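Local coordinates for putative uncharacterized protein (Staphylococcus aureus, PDB 3R2T) that is of unknown function but is probably a secreted, superantigen-like member of the staphylococcal and streptococcal toxin family, at residues I169-F174 with I194-L199; S71-N76 with D186-K191; Q82-S87 with R132-S137. All coordinates share one frame; numbering follows the deposited sequence.

Interaction 1 (I169-F174 with I194-L199)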
loop_
_atom_site.group_PDB
_atom_site.type_symbol
_atom_site.label_atom_id
_atom_site.label_comp_id
_atom_site.label_asym_id
_atom_site.label_seq_id
_atom_site.Cartn_x
_atom_site.Cartn_y
_atom_site.Cartn_z
ATOM N N ILE A 169 2.073 -37.543 5.862
ATOM C CA ILE A 169 1.965 -37.731 4.412
ATOM C C ILE A 169 3.048 -37.023 3.577
ATOM O O ILE A 169 3.254 -35.810 3.708
ATOM C CB ILE A 169 0.561 -37.225 3.921
ATOM C CG1 ILE A 169 -0.564 -37.879 4.748
ATOM C CG2 ILE A 169 0.364 -37.477 2.416
ATOM C CD1 ILE A 169 -2.015 -37.615 4.228
ATOM N N ASP A 170 3.724 -37.789 2.713
ATOM C CA ASP A 170 4.739 -37.241 1.804
ATOM C C ASP A 170 4.038 -36.675 0.606
ATOM O O ASP A 170 3.336 -37.395 -0.081
ATOM C CB ASP A 170 5.703 -38.310 1.300
ATOM C CG ASP A 170 6.620 -38.807 2.366
ATOM O OD1 ASP A 170 6.616 -38.206 3.458
ATOM O OD2 ASP A 170 7.359 -39.790 2.111
ATOM N N GLU A 171 4.220 -35.384 0.367
ATOM C CA GLU A 171 3.602 -34.718 -0.770
ATOM C C GLU A 171 4.666 -34.389 -1.783
ATOM O O GLU A 171 5.769 -33.972 -1.417
ATOM C CB GLU A 171 2.915 -33.416 -0.323
ATOM C CG GLU A 171 1.636 -33.592 0.498
ATOM C CD GLU A 171 0.443 -34.106 -0.332
ATOM O OE1 GLU A 171 0.476 -34.025 -1.583
ATOM O OE2 GLU A 171 -0.539 -34.580 0.273
ATOM N N PHE A 172 4.357 -34.584 -3.060
ATOM C CA PHE A 172 5.302 -34.219 -4.120
ATOM C C PHE A 172 5.333 -32.693 -4.198
ATOM O O PHE A 172 4.289 -32.052 -4.127
ATOM C CB PHE A 172 4.884 -34.795 -5.479
ATOM C CG PHE A 172 5.800 -34.389 -6.593
ATOM C CD1 PHE A 172 7.035 -35.010 -6.748
ATOM C CD2 PHE A 172 5.441 -33.374 -7.477
ATOM C CE1 PHE A 172 7.899 -34.637 -7.766
ATOM C CE2 PHE A 172 6.302 -32.987 -8.504
ATOM C CZ PHE A 172 7.533 -33.620 -8.650
ATOM N N PHE A 173 6.520 -32.110 -4.311
ATOM C CA PHE A 173 6.652 -30.665 -4.419
ATOM C C PHE A 173 7.857 -30.433 -5.304
ATOM O O PHE A 173 8.848 -31.148 -5.201
ATOM C CB PHE A 173 6.873 -30.035 -3.044
ATOM C CG PHE A 173 6.680 -28.542 -3.013
ATOM C CD1 PHE A 173 7.762 -27.679 -2.926
ATOM C CD2 PHE A 173 5.397 -28.001 -3.069
ATOM C CE1 PHE A 173 7.564 -26.303 -2.888
ATOM C CE2 PHE A 173 5.188 -26.629 -3.037
ATOM C CZ PHE A 173 6.248 -25.780 -2.949
ATOM N N PHE A 174 7.773 -29.470 -6.201
ATOM C CA PHE A 174 8.894 -29.192 -7.072
ATOM C C PHE A 174 9.108 -27.695 -7.138
ATOM O O PHE A 174 8.161 -26.902 -7.079
ATOM C CB PHE A 174 8.673 -29.766 -8.478
ATOM C CG PHE A 174 7.749 -28.945 -9.327
ATOM C CD1 PHE A 174 8.247 -28.209 -10.400
ATOM C CD2 PHE A 174 6.396 -28.879 -9.044
ATOM C CE1 PHE A 174 7.404 -27.434 -11.188
ATOM C CE2 PHE A 174 5.549 -28.102 -9.824
ATOM C CZ PHE A 174 6.057 -27.380 -10.902
ATOM N N ILE A 194 -4.536 -25.771 1.411
ATOM C CA ILE A 194 -5.960 -25.446 1.373
ATOM C C ILE A 194 -6.707 -26.459 0.532
ATOM O O ILE A 194 -7.751 -26.979 0.931
ATOM C CB ILE A 194 -6.230 -24.049 0.786
ATOM C CG1 ILE A 194 -5.722 -22.962 1.741
ATOM C CG2 ILE A 194 -7.772 -23.858 0.521
ATOM C CD1 ILE A 194 -5.755 -21.545 1.179
ATOM N N LYS A 195 -6.172 -26.762 -0.644
ATOM C CA LYS A 195 -6.855 -27.681 -1.554
ATOM C C LYS A 195 -6.831 -29.147 -1.101
ATOM O O LYS A 195 -7.826 -29.844 -1.257
ATOM C CB LYS A 195 -6.320 -27.506 -2.987
ATOM C CG LYS A 195 -4.920 -28.000 -3.231
ATOM C CD LYS A 195 -4.282 -27.279 -4.428
ATOM C CE LYS A 195 -2.830 -27.741 -4.678
ATOM N NZ LYS A 195 -2.014 -26.701 -5.381
ATOM N N LYS A 196 -5.723 -29.608 -0.523
ATOM C CA LYS A 196 -5.633 -31.008 -0.070
ATOM C C LYS A 196 -5.835 -31.323 1.415
ATOM O O LYS A 196 -6.113 -32.472 1.752
ATOM C CB LYS A 196 -4.278 -31.554 -0.483
ATOM C CG LYS A 196 -4.018 -31.360 -1.958
ATOM C CD LYS A 196 -2.680 -31.903 -2.421
ATOM C CE LYS A 196 -2.610 -33.406 -2.327
ATOM N NZ LYS A 196 -1.413 -33.925 -3.047
ATOM N N TYR A 197 -5.670 -30.335 2.295
ATOM C CA TYR A 197 -5.822 -30.551 3.741
ATOM C C TYR A 197 -6.866 -29.627 4.382
ATOM O O TYR A 197 -6.953 -29.531 5.593
ATOM C CB TYR A 197 -4.463 -30.399 4.428
ATOM C CG TYR A 197 -3.484 -31.451 3.973
ATOM C CD1 TYR A 197 -3.422 -32.676 4.608
ATOM C CD2 TYR A 197 -2.665 -31.241 2.876
ATOM C CE1 TYR A 197 -2.553 -33.655 4.189
ATOM C CE2 TYR A 197 -1.787 -32.219 2.438
ATOM C CZ TYR A 197 -1.733 -33.426 3.105
ATOM O OH TYR A 197 -0.870 -34.416 2.697
ATOM N N LYS A 198 -7.664 -28.967 3.551
ATOM C CA LYS A 198 -8.710 -28.048 4.015
ATOM C C LYS A 198 -8.201 -26.988 5.017
ATOM O O LYS A 198 -8.862 -26.668 6.005
ATOM C CB LYS A 198 -9.903 -28.841 4.559
ATOM C CG LYS A 198 -10.451 -29.838 3.511
ATOM C CD LYS A 198 -11.741 -30.569 3.921
ATOM C CE LYS A 198 -12.948 -29.630 3.992
ATOM N NZ LYS A 198 -14.229 -30.373 4.224
ATOM N N LEU A 199 -7.019 -26.441 4.747
ATOM C CA LEU A 199 -6.479 -25.399 5.587
ATOM C C LEU A 199 -7.413 -24.202 5.468
ATOM O O LEU A 199 -7.886 -23.877 4.372
ATOM C CB LEU A 199 -5.064 -24.999 5.145
ATOM C CG LEU A 199 -4.424 -23.870 5.962
ATOM C CD1 LEU A 199 -4.228 -24.294 7.423
ATOM C CD2 LEU A 199 -3.094 -23.402 5.334
#
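Ile169 and Glu171, on the last residues of strand 167-171, face Tyr197 and Lys196 near the C-terminal end of helix 182-197, with the CA atoms of Ile169 and Tyr197 10.6 Å apart, so the gap is bridged entirely by side chains. Glu171 does most of this work. Its chain bends at chi2 (-71°), lifting the carboxylate off the strand to meet two partners coming from the opposite direction. Tyr197 OH donates to Glu171 OE2 at 2.5 Å, while Lys196 NZ forms a salt bridge with Glu171 OE1, modelled at 2.4 Å; both lengths are very short and should not be taken literally. Glutamate suits the place because its two oxygens can serve a phenol and an ammonium group separately. The carboxylate is nearly perpendicular to the Tyr197 ring (87°), and OE2 sits at the ring's edge. Although the residue is buried, the adjacent ammonium group probably favours its ionised form. The long chain of Lys196, bent at chi3 (67°), carries NZ from an exposed helix position to OE1.

Ile169 supplies the apolar part. It slides past Tyr197 in the opposite direction, its CD1 lying at the ring edge 4.0 Å from Tyr197 CE1, and its CG2 approaches Tyr197 OH to 3.3 Å. Val158 of the adjoining strand also touches both Glu171 and Tyr197. A helix lying across a mixed sheet, here tied by its C-terminal end to an edge strand, is characteristic of the beta-grasp domain of this toxin family.

Interaction 2 (S71-N76 with D186-K191)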
loop_
_atom_site.group_PDB
_atom_site.type_symbol
_atom_site.label_atom_id
_atom_site.label_comp_id
_atom_site.label_asym_id
_atom_site.label_seq_id
_atom_site.Cartn_x
_atom_site.Cartn_y
_atom_site.Cartn_z
ATOM N N SER A 71 -2.311 -15.970 -8.499
ATOM C CA SER A 71 -0.884 -15.701 -8.367
ATOM C C SER A 71 -0.380 -15.638 -9.793
ATOM O O SER A 71 -1.074 -16.082 -10.703
ATOM C CB SER A 71 -0.143 -16.785 -7.575
ATOM O OG SER A 71 -0.209 -18.040 -8.218
ATOM N N TYR A 72 0.820 -15.105 -9.995
ATOM C CA TYR A 72 1.373 -14.967 -11.336
ATOM C C TYR A 72 2.872 -15.148 -11.324
ATOM O O TYR A 72 3.535 -14.678 -10.415
ATOM C CB TYR A 72 1.083 -13.558 -11.864
ATOM C CG TYR A 72 -0.387 -13.149 -11.851
ATOM C CD1 TYR A 72 -1.162 -13.198 -13.001
ATOM C CD2 TYR A 72 -0.991 -12.702 -10.680
ATOM C CE1 TYR A 72 -2.524 -12.809 -12.979
ATOM C CE2 TYR A 72 -2.329 -12.313 -10.653
ATOM C CZ TYR A 72 -3.084 -12.373 -11.789
ATOM O OH TYR A 72 -4.404 -11.987 -11.724
ATOM N N GLU A 73 3.403 -15.808 -12.344
ATOM C CA GLU A 73 4.835 -16.022 -12.481
ATOM C C GLU A 73 5.337 -15.295 -13.725
ATOM O O GLU A 73 5.007 -15.658 -14.842
ATOM C CB GLU A 73 5.156 -17.507 -12.590
ATOM C CG GLU A 73 4.793 -18.314 -11.353
ATOM C CD GLU A 73 5.014 -19.792 -11.548
ATOM O OE1 GLU A 73 5.862 -20.169 -12.389
ATOM O OE2 GLU A 73 4.332 -20.582 -10.860
ATOM N N LEU A 74 6.152 -14.273 -13.505
ATOM C CA LEU A 74 6.702 -13.464 -14.569
ATOM C C LEU A 74 8.179 -13.817 -14.683
ATOM O O LEU A 74 8.842 -14.037 -13.668
ATOM C CB LEU A 74 6.473 -12.012 -14.209
ATOM C CG LEU A 74 4.976 -11.912 -13.834
ATOM C CD1 LEU A 74 4.639 -10.701 -13.014
ATOM C CD2 LEU A 74 4.104 -12.045 -15.082
ATOM N N THR A 75 8.696 -13.887 -15.904
ATOM C CA THR A 75 10.078 -14.298 -16.092
ATOM C C THR A 75 10.878 -13.394 -17.018
ATOM O O THR A 75 10.329 -12.800 -17.938
ATOM C CB THR A 75 10.126 -15.740 -16.650
ATOM O OG1 THR A 75 9.315 -16.598 -15.825
ATOM C CG2 THR A 75 11.552 -16.275 -16.677
ATOM N N ASN A 76 12.189 -13.323 -16.751
ATOM C CA ASN A 76 13.141 -12.534 -17.522
ATOM C C ASN A 76 12.627 -11.126 -17.772
ATOM O O ASN A 76 12.594 -10.653 -18.912
ATOM C CB ASN A 76 13.490 -13.233 -18.846
ATOM C CG ASN A 76 14.689 -12.581 -19.567
ATOM O OD1 ASN A 76 15.520 -11.915 -18.948
ATOM N ND2 ASN A 76 14.769 -12.776 -20.870
ATOM N N ASP A 186 5.961 -19.910 0.340
ATOM C CA ASP A 186 4.872 -19.709 1.293
ATOM C C ASP A 186 3.494 -19.820 0.660
ATOM O O ASP A 186 2.616 -20.499 1.188
ATOM C CB ASP A 186 4.986 -18.316 1.900
ATOM C CG ASP A 186 3.774 -17.950 2.790
ATOM O OD1 ASP A 186 3.068 -16.983 2.441
ATOM O OD2 ASP A 186 3.507 -18.637 3.802
ATOM N N PHE A 187 3.310 -19.130 -0.470
ATOM C CA PHE A 187 2.038 -19.092 -1.158
ATOM C C PHE A 187 1.674 -20.441 -1.772
ATOM O O PHE A 187 0.528 -20.913 -1.631
ATOM C CB PHE A 187 2.034 -18.016 -2.261
ATOM C CG PHE A 187 0.658 -17.766 -2.858
ATOM C CD1 PHE A 187 0.184 -18.543 -3.905
ATOM C CD2 PHE A 187 -0.165 -16.773 -2.338
ATOM C CE1 PHE A 187 -1.072 -18.335 -4.427
ATOM C CE2 PHE A 187 -1.430 -16.553 -2.850
ATOM C CZ PHE A 187 -1.893 -17.327 -3.898
ATOM N N LYS A 188 2.635 -21.059 -2.453
ATOM C CA LYS A 188 2.387 -22.358 -3.103
ATOM C C LYS A 188 2.150 -23.452 -2.079
ATOM O O LYS A 188 1.338 -24.347 -2.285
ATOM C CB LYS A 188 3.566 -22.752 -4.012
ATOM C CG LYS A 188 3.627 -22.050 -5.386
ATOM C CD LYS A 188 4.930 -22.453 -6.101
ATOM C CE LYS A 188 4.828 -22.311 -7.625
ATOM N NZ LYS A 188 4.394 -20.985 -8.104
ATOM N N ILE A 189 2.880 -23.407 -0.975
ATOM C CA ILE A 189 2.675 -24.421 0.018
ATOM C C ILE A 189 1.269 -24.240 0.599
ATOM O O ILE A 189 0.508 -25.180 0.615
ATOM C CB ILE A 189 3.755 -24.440 1.064
ATOM C CG1 ILE A 189 5.053 -24.929 0.440
ATOM C CG2 ILE A 189 3.381 -25.387 2.185
ATOM C CD1 ILE A 189 6.291 -24.742 1.351
ATOM N N ARG A 190 0.887 -23.036 1.005
ATOM C CA ARG A 190 -0.472 -22.861 1.581
ATOM C C ARG A 190 -1.588 -23.195 0.612
ATOM O O ARG A 190 -2.627 -23.719 1.022
ATOM C CB ARG A 190 -0.704 -21.455 2.139
ATOM C CG ARG A 190 0.306 -21.083 3.220
ATOM C CD ARG A 190 -0.158 -19.932 4.046
ATOM N NE ARG A 190 0.952 -19.168 4.609
ATOM C CZ ARG A 190 0.838 -18.344 5.641
ATOM N NH1 ARG A 190 1.897 -17.654 6.077
ATOM N NH2 ARG A 190 -0.328 -18.212 6.254
ATOM N N LYS A 191 -1.384 -22.857 -0.664
ATOM C CA LYS A 191 -2.343 -23.161 -1.723
ATOM C C LYS A 191 -2.596 -24.664 -1.722
ATOM O O LYS A 191 -3.731 -25.125 -1.786
ATOM C CB LYS A 191 -1.758 -22.722 -3.074
ATOM C CG LYS A 191 -2.552 -23.117 -4.341
ATOM C CD LYS A 191 -1.851 -22.520 -5.580
ATOM C CE LYS A 191 -2.525 -22.866 -6.912
ATOM N NZ LYS A 191 -2.375 -24.291 -7.308
#
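The contact belongs to the junction between the two domains of the superantigen-like fold, where Ser71, just before strand 72-79, and Glu73 on it meet Phe187 and Lys188 on helix 182-197. Ser71 CB packs obliquely against the Phe187 ring, 3.6 Å from CE1, and Ser71 OG is 3.9 Å from that same CE1. A small side chain allows the chain to come this near to a buried phenylalanine, which Tyr67 of the N-terminal helix also meets. Phe187 swings its ring off the helix with CG opposite the backbone N (chi1 -170°).

The strand is part of the OB-fold domain and the helix is the one that crosses the beta-grasp sheet, so these side chains join two domains through segments more than a hundred residues apart in sequence. Charge adds to the packing: Lys188 NZ donates to Glu73 OE2 at 2.8 Å, the two long chains crossing at about a right angle. The ammonium group approaches from above the carboxylate, 46° out of its plane. Lys188 has a second salt-bridge partner in Glu184, one turn earlier in the helix, so its charge is shared between two acids. Phe121, on the neighbouring OB-fold strand, touches Ser71, Glu73 and Lys188. Within the helix, Arg190 grips Asp186 side-on, NE at 2.7 Å and NH1 at 3.0 Å from the same OD2, while Tyr67 OH hydrogen-bonds to Asp186 OD1.

Interaction 3 (Q82-S87 with R132-S137)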
loop_
_atom_site.group_PDB
_atom_site.type_symbol
_atom_site.label_atom_id
_atom_site.label_comp_id
_atom_site.label_asym_id
_atom_site.label_seq_id
_atom_site.Cartn_x
_atom_site.Cartn_y
_atom_site.Cartn_z
ATOM N N GLN A 82 11.258 3.075 -8.895
ATOM C CA GLN A 82 10.801 4.467 -8.937
ATOM C C GLN A 82 9.924 4.688 -7.724
ATOM O O GLN A 82 9.395 3.747 -7.143
ATOM C CB GLN A 82 10.017 4.804 -10.214
ATOM C CG GLN A 82 8.837 3.890 -10.506
ATOM C CD GLN A 82 8.027 4.351 -11.708
ATOM O OE1 GLN A 82 8.086 3.747 -12.777
ATOM N NE2 GLN A 82 7.305 5.446 -11.550
ATOM N N GLY A 83 9.771 5.940 -7.353
ATOM C CA GLY A 83 8.981 6.283 -6.212
ATOM C C GLY A 83 7.497 6.292 -6.494
ATOM O O GLY A 83 7.043 6.777 -7.530
ATOM N N TYR A 84 6.760 5.689 -5.570
ATOM C CA TYR A 84 5.310 5.698 -5.567
ATOM C C TYR A 84 5.075 6.104 -4.114
ATOM O O TYR A 84 5.033 5.253 -3.208
ATOM C CB TYR A 84 4.707 4.346 -5.931
ATOM C CG TYR A 84 3.196 4.335 -5.884
ATOM C CD1 TYR A 84 2.435 4.947 -6.886
ATOM C CD2 TYR A 84 2.522 3.699 -4.842
ATOM C CE1 TYR A 84 1.025 4.931 -6.830
ATOM C CE2 TYR A 84 1.140 3.668 -4.783
ATOM C CZ TYR A 84 0.394 4.285 -5.777
ATOM O OH TYR A 84 -0.978 4.254 -5.692
ATOM N N TYR A 85 4.925 7.415 -3.913
ATOM C CA TYR A 85 4.745 8.019 -2.593
ATOM C C TYR A 85 5.972 7.632 -1.769
ATOM O O TYR A 85 7.096 7.903 -2.188
ATOM C CB TYR A 85 3.426 7.599 -1.948
ATOM C CG TYR A 85 2.227 7.966 -2.803
ATOM C CD1 TYR A 85 1.768 9.276 -2.869
ATOM C CD2 TYR A 85 1.551 7.000 -3.538
ATOM C CE1 TYR A 85 0.674 9.616 -3.654
ATOM C CE2 TYR A 85 0.456 7.329 -4.323
ATOM C CZ TYR A 85 0.022 8.631 -4.379
ATOM O OH TYR A 85 -1.068 8.940 -5.159
ATOM N N ASP A 86 5.793 7.005 -0.615
ATOM C CA ASP A 86 6.963 6.671 0.196
ATOM C C ASP A 86 7.416 5.213 0.052
ATOM O O ASP A 86 8.087 4.670 0.934
ATOM C CB ASP A 86 6.774 7.093 1.660
ATOM C CG ASP A 86 5.427 6.700 2.217
ATOM O OD1 ASP A 86 4.714 5.901 1.577
ATOM O OD2 ASP A 86 5.079 7.210 3.306
ATOM N N SER A 87 7.047 4.593 -1.070
ATOM C CA SER A 87 7.463 3.238 -1.389
ATOM C C SER A 87 8.296 3.319 -2.673
ATOM O O SER A 87 8.172 4.269 -3.456
ATOM C CB SER A 87 6.255 2.315 -1.671
ATOM O OG SER A 87 5.358 2.195 -0.566
ATOM N N ARG A 132 -3.984 -2.524 -12.915
ATOM C CA ARG A 132 -2.617 -2.804 -12.471
ATOM C C ARG A 132 -2.645 -3.501 -11.098
ATOM O O ARG A 132 -3.287 -3.062 -10.158
ATOM C CB ARG A 132 -1.748 -1.538 -12.476
ATOM C CG ARG A 132 -0.257 -1.798 -12.226
ATOM C CD ARG A 132 0.599 -0.541 -12.418
ATOM N NE ARG A 132 0.565 -0.025 -13.789
ATOM C CZ ARG A 132 1.328 -0.463 -14.796
ATOM N NH1 ARG A 132 2.207 -1.453 -14.627
ATOM N NH2 ARG A 132 1.206 0.083 -15.992
ATOM N N ILE A 133 -1.922 -4.602 -11.024
ATOM C CA ILE A 133 -1.872 -5.458 -9.856
ATOM C C ILE A 133 -0.767 -5.066 -8.885
ATOM O O ILE A 133 0.414 -5.130 -9.224
ATOM C CB ILE A 133 -1.646 -6.914 -10.325
ATOM C CG1 ILE A 133 -2.796 -7.334 -11.266
ATOM C CG2 ILE A 133 -1.549 -7.835 -9.147
ATOM C CD1 ILE A 133 -2.541 -8.629 -12.064
ATOM N N PHE A 134 -1.165 -4.676 -7.678
ATOM C CA PHE A 134 -0.227 -4.282 -6.626
ATOM C C PHE A 134 0.228 -5.508 -5.848
ATOM O O PHE A 134 -0.584 -6.176 -5.216
ATOM C CB PHE A 134 -0.906 -3.303 -5.663
ATOM C CG PHE A 134 -1.001 -1.878 -6.175
ATOM C CD1 PHE A 134 -1.216 -1.596 -7.514
ATOM C CD2 PHE A 134 -0.977 -0.823 -5.277
ATOM C CE1 PHE A 134 -1.330 -0.275 -7.962
ATOM C CE2 PHE A 134 -1.101 0.502 -5.709
ATOM C CZ PHE A 134 -1.278 0.774 -7.059
ATOM N N SER A 135 1.524 -5.774 -5.867
ATOM C CA SER A 135 2.086 -6.916 -5.170
ATOM C C SER A 135 3.366 -6.508 -4.441
ATOM O O SER A 135 3.980 -5.474 -4.773
ATOM C CB SER A 135 2.373 -8.047 -6.158
ATOM O OG SER A 135 2.803 -9.228 -5.499
ATOM N N VAL A 136 3.758 -7.329 -3.461
ATOM C CA VAL A 136 4.938 -7.067 -2.634
ATOM C C VAL A 136 6.129 -7.978 -2.898
ATOM O O VAL A 136 6.020 -9.183 -2.794
ATOM C CB VAL A 136 4.611 -7.222 -1.140
ATOM C CG1 VAL A 136 5.859 -7.002 -0.300
ATOM C CG2 VAL A 136 3.488 -6.261 -0.729
ATOM N N SER A 137 7.265 -7.378 -3.238
ATOM C CA SER A 137 8.518 -8.104 -3.446
ATOM C C SER A 137 8.378 -9.351 -4.338
ATOM O O SER A 137 7.778 -9.270 -5.417
ATOM C CB SER A 137 9.113 -8.418 -2.087
ATOM O OG SER A 137 9.268 -7.216 -1.349
#
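The Tyr84 ring receives the edge of Phe134 toward one face and has Tyr85 over the other, CD2 of Tyr85 standing 3.5 Å above its centre. Because Tyr85 was modelled in two conformers, that second cover is doubtful. Phe134 and Tyr84 form an offset edge-to-face pair: the ring planes are 89° apart and the centroids 5.7 Å. At the rim of the Phe134 ring, roughly level with it, lies the phenol oxygen of Tyr84. Both residues belong to the OB-fold domain, Tyr84 at the end of the short strand 82-84 and Phe134 on strand 133-141, and strands 87-92 and 99-102 run between them in the sheet.

The nearest approach is Tyr84 OH to Phe134 CZ, 3.8 Å; the closest carbons are Tyr84 CE2 and Phe134 CE2, 4.0 Å apart. Tyr84 CG lies opposite its backbone N (chi1 178°), which extends the ring across the sheet toward Phe134. Phenylalanine fits a buried place that makes no polar demand, and Phe102 also meets its ring. Tyrosine suits a partly exposed place, where the residue also packs on Gln176 of the second subunit.

Tyr84 also opens a type II' turn ending at Ser87, the tight link of a beta hairpin. Tyr85, at its second position, has positive phi, a conformation more comfortable for glycine. The turn closes with paired backbone bonds, Tyr84 N to Ser87 O at 2.9 Å and Ser87 N to Tyr84 O at 3.0 Å.

The contacts trace a path through both domains of the toxin fold. Interaction 3 lies within the OB-fold domain, interaction 2 spans the domain junction near the centre of the chain, and interaction 1 lies within the beta-grasp domain. Interactions 1 and 2 are about 15 Å apart between centres and share helix 182-197; they touch where Phe173 packs on Ile189. Interactions 2 and 3 are about 18 Å apart between centres, reach the same sheet and meet through Tyr72 and Ile133. Along the chain interaction 3 is nested inside the loop closed by interaction 2, whose segments alternate with those of interaction 1. One helix thus joins its own sheet to the other domain.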